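Local coordinates for protein glucosamine--fructose-6-phosphate aminotransferase [isomerizing] (Francisella tularensis subsp. tularensis, PDB 3TBF) that is the C-terminal, two-SIS-domain part of an enzyme that makes glucosamine 6-phosphate from fructose 6-phosphate with glutamine as nitrogen donor, and probably carries its isomerase activity, at residues T54-I59 / P83-I88. Sequence-based numbering, arbitrary orientation.
Sequences TKHICI and PCSVEI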
loop_
_atom_site.group_PDB
_atom_site.type_symbol
_atom_site.label_atom_id
_atom_site.label_comp_id
_atom_site.label_asym_id
_atom_site.label_seq_id
_atom_site.Cartn_x
_atom_site.Cartn_y
_atom_site.Cartn_z
ATOM N N THR A 54 -6.026 -14.542 -21.279
ATOM C CA THR A 54 -5.707 -13.626 -20.209
ATOM C C THR A 54 -4.983 -12.455 -20.755
ATOM O O THR A 54 -4.021 -12.635 -21.494
ATOM C CB THR A 54 -4.817 -14.281 -19.178
ATOM O OG1 THR A 54 -5.566 -15.297 -18.525
ATOM C CG2 THR A 54 -4.257 -13.268 -18.155
ATOM N N LYS A 55 -5.471 -11.258 -20.420
ATOM C CA LYS A 55 -4.823 -10.009 -20.829
ATOM C C LYS A 55 -4.475 -9.128 -19.637
ATOM O O LYS A 55 -3.750 -8.124 -19.735
ATOM C CB LYS A 55 -5.701 -9.217 -21.779
ATOM C CG LYS A 55 -6.655 -10.050 -22.587
ATOM C CD LYS A 55 -6.519 -9.812 -24.093
ATOM C CE LYS A 55 -5.351 -10.629 -24.633
ATOM N NZ LYS A 55 -5.627 -12.118 -24.682
ATOM N N HIS A 56 -5.006 -9.503 -18.509
ATOM C CA HIS A 56 -4.750 -8.787 -17.322
ATOM C C HIS A 56 -4.870 -9.760 -16.189
ATOM O O HIS A 56 -5.701 -10.617 -16.183
ATOM C CB HIS A 56 -5.788 -7.675 -17.176
ATOM C CG HIS A 56 -5.583 -6.828 -15.968
ATOM N ND1 HIS A 56 -6.094 -7.165 -14.735
ATOM C CD2 HIS A 56 -4.939 -5.643 -15.802
ATOM C CE1 HIS A 56 -5.750 -6.241 -13.855
ATOM N NE2 HIS A 56 -5.049 -5.306 -14.474
ATOM N N ILE A 57 -4.022 -9.597 -15.212
ATOM C CA ILE A 57 -4.022 -10.473 -14.067
ATOM C C ILE A 57 -4.355 -9.681 -12.828
ATOM O O ILE A 57 -3.676 -8.720 -12.534
ATOM C CB ILE A 57 -2.661 -11.104 -13.883
ATOM C CG1 ILE A 57 -2.391 -12.057 -15.010
ATOM C CG2 ILE A 57 -2.600 -11.831 -12.569
ATOM C CD1 ILE A 57 -0.999 -12.428 -15.054
ATOM N N CYS A 58 -5.365 -10.167 -12.090
ATOM C CA CYS A 58 -5.919 -9.508 -10.911
ATOM C C CYS A 58 -5.649 -10.369 -9.701
ATOM O O CYS A 58 -6.294 -11.406 -9.510
ATOM C CB CYS A 58 -7.452 -9.338 -11.078
ATOM S SG CYS A 58 -8.153 -7.774 -10.495
ATOM N N ILE A 59 -4.698 -9.973 -8.866
ATOM C CA ILE A 59 -4.310 -10.815 -7.712
ATOM C C ILE A 59 -5.043 -10.256 -6.492
ATOM O O ILE A 59 -4.961 -9.061 -6.207
ATOM C CB ILE A 59 -2.839 -10.823 -7.463
ATOM C CG1 ILE A 59 -2.076 -11.411 -8.649
ATOM C CG2 ILE A 59 -2.483 -11.688 -6.254
ATOM C CD1 ILE A 59 -0.535 -11.374 -8.469
ATOM N N PRO A 83 -0.181 -6.976 -17.867
ATOM C CA PRO A 83 -0.441 -6.045 -16.791
ATOM C C PRO A 83 -1.035 -6.763 -15.550
ATOM O O PRO A 83 -1.781 -7.755 -15.681
ATOM C CB PRO A 83 -1.410 -5.048 -17.422
ATOM C CG PRO A 83 -1.997 -5.734 -18.546
ATOM C CD PRO A 83 -0.975 -6.687 -19.063
ATOM N N CYS A 84 -0.687 -6.281 -14.359
ATOM C CA CYS A 84 -1.053 -6.970 -13.126
ATOM C C CYS A 84 -1.498 -5.979 -12.057
ATOM O O CYS A 84 -0.838 -4.948 -11.854
ATOM C CB CYS A 84 0.170 -7.716 -12.649
ATOM S SG CYS A 84 -0.123 -8.844 -11.297
ATOM N N SER A 85 -2.618 -6.235 -11.389
ATOM C CA SER A 85 -2.950 -5.430 -10.240
ATOM C C SER A 85 -3.064 -6.295 -8.983
ATOM O O SER A 85 -3.362 -7.512 -9.054
ATOM C CB SER A 85 -4.235 -4.637 -10.473
ATOM O OG SER A 85 -5.319 -5.506 -10.614
ATOM N N VAL A 86 -2.770 -5.705 -7.832
ATOM C CA VAL A 86 -2.815 -6.494 -6.666
ATOM C C VAL A 86 -3.646 -5.801 -5.644
ATOM O O VAL A 86 -3.343 -4.678 -5.316
ATOM C CB VAL A 86 -1.430 -6.763 -6.070
ATOM C CG1 VAL A 86 -1.614 -7.681 -4.880
ATOM C CG2 VAL A 86 -0.522 -7.469 -7.074
ATOM N N GLU A 87 -4.644 -6.493 -5.088
ATOM C CA GLU A 87 -5.525 -5.840 -4.152
ATOM C C GLU A 87 -5.844 -6.632 -2.893
ATOM O O GLU A 87 -6.014 -7.846 -2.928
ATOM C CB GLU A 87 -6.808 -5.411 -4.859
ATOM C CG GLU A 87 -7.458 -4.126 -4.156
ATOM C CD GLU A 87 -8.592 -3.481 -4.972
ATOM O OE1 GLU A 87 -8.459 -3.418 -6.231
ATOM O OE2 GLU A 87 -9.579 -3.024 -4.334
ATOM N N ILE A 88 -5.938 -5.933 -1.781
ATOM C CA ILE A 88 -6.386 -6.528 -0.554
ATOM C C ILE A 88 -7.846 -7.011 -0.601
ATOM O O ILE A 88 -8.794 -6.275 -0.969
ATOM C CB ILE A 88 -6.209 -5.562 0.622
ATOM C CG1 ILE A 88 -4.728 -5.381 0.906
ATOM C CG2 ILE A 88 -6.762 -6.179 1.921
ATOM C CD1 ILE A 88 -4.363 -3.966 1.198
#
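The imidazole of His56 has the carbonyl oxygen of Pro83 over one face, offset toward the rim, and Ser85 OG at its edge, in the ring plane, 3.4 Å from CE1. A chi1 of -178° sets His56 CG anti to the backbone N, which puts it beside Pro83 O; the His56 and Pro83 side chains cross obliquely, His56 CD2 being nearest to Pro83 CB. The two strands belong to the first SIS domain: strand 56-61, helix 63-80 and strand 84-88 form a beta-alpha-beta unit, and 84-88 is one of the two outermost strands of the five-stranded parallel sheet within this chain. Four backbone hydrogen bonds join them. Ile57 N donates to Pro83 O and Ile59 N to Ser85 O (2.8 Å), while Ile57 O and Ile59 O accept from Ser85 N and Glu87 N. Proline, lacking an N-H, suits the entrance of the strand, since in the ladder between the two segments Pro83 takes part through its carbonyl, as acceptor; Pro83 CG lies 3.2 Å from Lys55 O. On the sheet face turned to helix 63-80, apolar residues fit: Ile59 and Val86 lie side by side, and Ile57 and Cys84 both touch Ile76 of that helix. The other face, with Cys58 and Ser85, is more polar, and there a small serine can sit beside both the imidazole and a thiol. Glu87, farther on, pairs with Arg95. Cys84 SG is anti to its backbone N (chi1 -170°), and its sulphur rests 3.8 Å from Ile59 CD1 and 4.1 Å from Ile57 CG2.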